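Local coordinates for exodeoxyribonuclease III (Archaeoglobus fulgidus, PDB 2VOA), which probably cleaves DNA at abasic sites as a magnesium- or manganese-dependent endonuclease of the AP/ExoA family and may also act as a 3'-5' exonuclease, at residues 41-45 against 46-50. The protein carries 1 engineered substitution. Sequence-based numbering, arbitrary orientation.
Sequences RKFPE and ADFHR
Pro44 and Asp47 meet where an inverse gamma turn centred on Pro44 leads into the short helix 45-49, an excursion between strands 30-34 and 54-60 of the DNase I-like fold. The turn is defined by Glu45 N bonding back to Phe43 O at 2.9 Å. At Asp47 the backbone N gives only a weak bond to Pro44 O, while Asp47 OD2 lies 3.5 Å from Pro44 CB. In one of its two conformers Arg50 NH2 forms a salt bridge with the other carboxylate oxygen, Asp47 OD1.

Phe48 comes next. Its CB points toward the preceding segment, and with chi1 -71° CG lies beside the backbone N, which brings the ring edge to Pro44 O, in the ring plane 3.4 Å from Phe48 CD1. Phe48 CE1 also meets Phe43 CE2 at 3.7 Å; these rings are nearly parallel (28°) but slid apart, with centroids 5.8 Å from each other, so they barely overlap. Both are buried: Phe48 packs on Val19 and Leu23 of helix 16-26, and Phe43 stacks on Phe57 of strand 54-60.

Glu45 O receives a weak bond from Phe48 N and a straighter one from His49 N (168°). His49 ND1 bonds to Tyr53 O, and Glu45 O sits 3.4 Å above one face of the imidazole, offset toward its rim.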
loop_
_atom_site.group_PDB
_atom_site.type_symbol
_atom_site.label_atom_id
_atom_site.label_comp_id
_atom_site.label_asym_id
_atom_site.label_seq_id
_atom_site.Cartn_x
_atom_site.Cartn_y
_atom_site.Cartn_z
ATOM N N ARG A 41 22.131 1.028 1.628
ATOM C CA ARG A 41 22.140 1.498 0.231
ATOM C C ARG A 41 20.754 1.864 -0.344
ATOM O O ARG A 41 20.659 2.476 -1.421
ATOM C CB ARG A 41 22.842 0.470 -0.662
ATOM C CG ARG A 41 22.116 -0.845 -0.791
ATOM C CD ARG A 41 22.820 -1.755 -1.790
ATOM N NE ARG A 41 22.049 -2.971 -2.030
ATOM C CZ ARG A 41 21.205 -3.141 -3.044
ATOM N NH1 ARG A 41 21.005 -2.172 -3.926
ATOM N NH2 ARG A 41 20.553 -4.289 -3.167
ATOM N N LYS A 42 19.690 1.485 0.367
ATOM C CA LYS A 42 18.314 1.813 -0.031
ATOM C C LYS A 42 17.627 2.771 0.963
ATOM O O LYS A 42 16.430 3.074 0.841
ATOM C CB LYS A 42 17.476 0.542 -0.191
ATOM C CG LYS A 42 17.927 -0.391 -1.299
ATOM C CD LYS A 42 16.916 -1.496 -1.528
ATOM C CE LYS A 42 17.363 -2.404 -2.672
ATOM N NZ LYS A 42 16.316 -3.384 -3.095
ATOM N N PHE A 43 18.372 3.264 1.941
ATOM C CA PHE A 43 17.756 4.212 2.878
ATOM C C PHE A 43 17.369 5.482 2.098
ATOM O O PHE A 43 18.172 5.991 1.320
ATOM C CB PHE A 43 18.664 4.544 4.059
ATOM C CG PHE A 43 17.981 5.356 5.129
ATOM C CD1 PHE A 43 17.443 4.731 6.271
ATOM C CD2 PHE A 43 17.837 6.730 4.983
ATOM C CE1 PHE A 43 16.807 5.474 7.238
ATOM C CE2 PHE A 43 17.198 7.478 5.944
ATOM C CZ PHE A 43 16.675 6.853 7.067
ATOM N N PRO A 44 16.126 5.971 2.281
ATOM C CA PRO A 44 15.663 7.168 1.545
ATOM C C PRO A 44 16.232 8.509 2.105
ATOM O O PRO A 44 15.480 9.350 2.624
ATOM C CB PRO A 44 14.139 7.095 1.711
ATOM C CG PRO A 44 13.955 6.464 3.113
ATOM C CD PRO A 44 15.076 5.426 3.181
ATOM N N GLU A 45 17.542 8.724 1.977
ATOM C CA GLU A 45 18.152 9.912 2.588
ATOM C C GLU A 45 17.763 11.238 1.942
ATOM O O GLU A 45 17.684 12.263 2.630
ATOM C CB GLU A 45 19.676 9.795 2.771
ATOM C CG GLU A 45 20.471 9.341 1.602
ATOM C CD GLU A 45 21.901 9.872 1.661
ATOM O OE1 GLU A 45 22.445 10.167 0.585
ATOM O OE2 GLU A 45 22.461 10.029 2.776
ATOM N N ALA A 46 17.504 11.205 0.633
ATOM C CA ALA A 46 17.154 12.405 -0.132
ATOM C C ALA A 46 15.885 13.056 0.414
ATOM O O ALA A 46 15.792 14.280 0.471
ATOM C CB ALA A 46 17.002 12.065 -1.607
ATOM N N ASP A 47 14.934 12.229 0.864
ATOM C CA ASP A 47 13.658 12.721 1.395
ATOM C C ASP A 47 13.881 13.594 2.636
ATOM O O ASP A 47 13.116 14.525 2.893
ATOM C CB ASP A 47 12.727 11.553 1.752
ATOM C CG ASP A 47 12.299 10.759 0.548
ATOM O OD1 ASP A 47 11.114 10.878 0.162
ATOM O OD2 ASP A 47 13.138 10.024 -0.025
ATOM N N PHE A 48 14.924 13.279 3.400
ATOM C CA PHE A 48 15.286 14.066 4.589
ATOM C C PHE A 48 16.055 15.320 4.204
ATOM O O PHE A 48 15.788 16.396 4.729
ATOM C CB PHE A 48 16.110 13.221 5.537
ATOM C CG PHE A 48 15.315 12.155 6.219
ATOM C CD1 PHE A 48 15.127 10.907 5.610
ATOM C CD2 PHE A 48 14.757 12.395 7.467
ATOM C CE1 PHE A 48 14.383 9.902 6.263
ATOM C CE2 PHE A 48 14.003 11.411 8.119
ATOM C CZ PHE A 48 13.819 10.160 7.511
ATOM N N HIS A 49 17.022 15.169 3.303
ATOM C CA HIS A 49 17.797 16.320 2.818
ATOM C C HIS A 49 16.881 17.416 2.275
ATOM O O HIS A 49 17.107 18.608 2.512
ATOM C CB HIS A 49 18.741 15.934 1.686
ATOM C CG HIS A 49 19.856 15.028 2.087
ATOM N ND1 HIS A 49 20.121 14.682 3.393
ATOM C CD2 HIS A 49 20.814 14.434 1.336
ATOM C CE1 HIS A 49 21.165 13.872 3.424
ATOM N NE2 HIS A 49 21.606 13.708 2.190
ATOM N N ARG A 50 15.859 17.008 1.527
ATOM C CA ARG A 50 14.977 17.970 0.852
ATOM C C ARG A 50 14.174 18.864 1.822
ATOM O O ARG A 50 13.715 19.941 1.456
ATOM C CB ARG A 50 14.093 17.266 -0.189
ATOM C CG ARG A 50 14.923 16.632 -1.328
ATOM C CD ARG A 50 14.040 15.845 -2.301
ATOM N NE ARG A 50 12.938 15.147 -1.636
ATOM C CZ ARG A 50 12.330 14.061 -2.109
ATOM N NH1 ARG A 50 12.719 13.517 -3.259
ATOM N NH2 ARG A 50 11.329 13.521 -1.431
#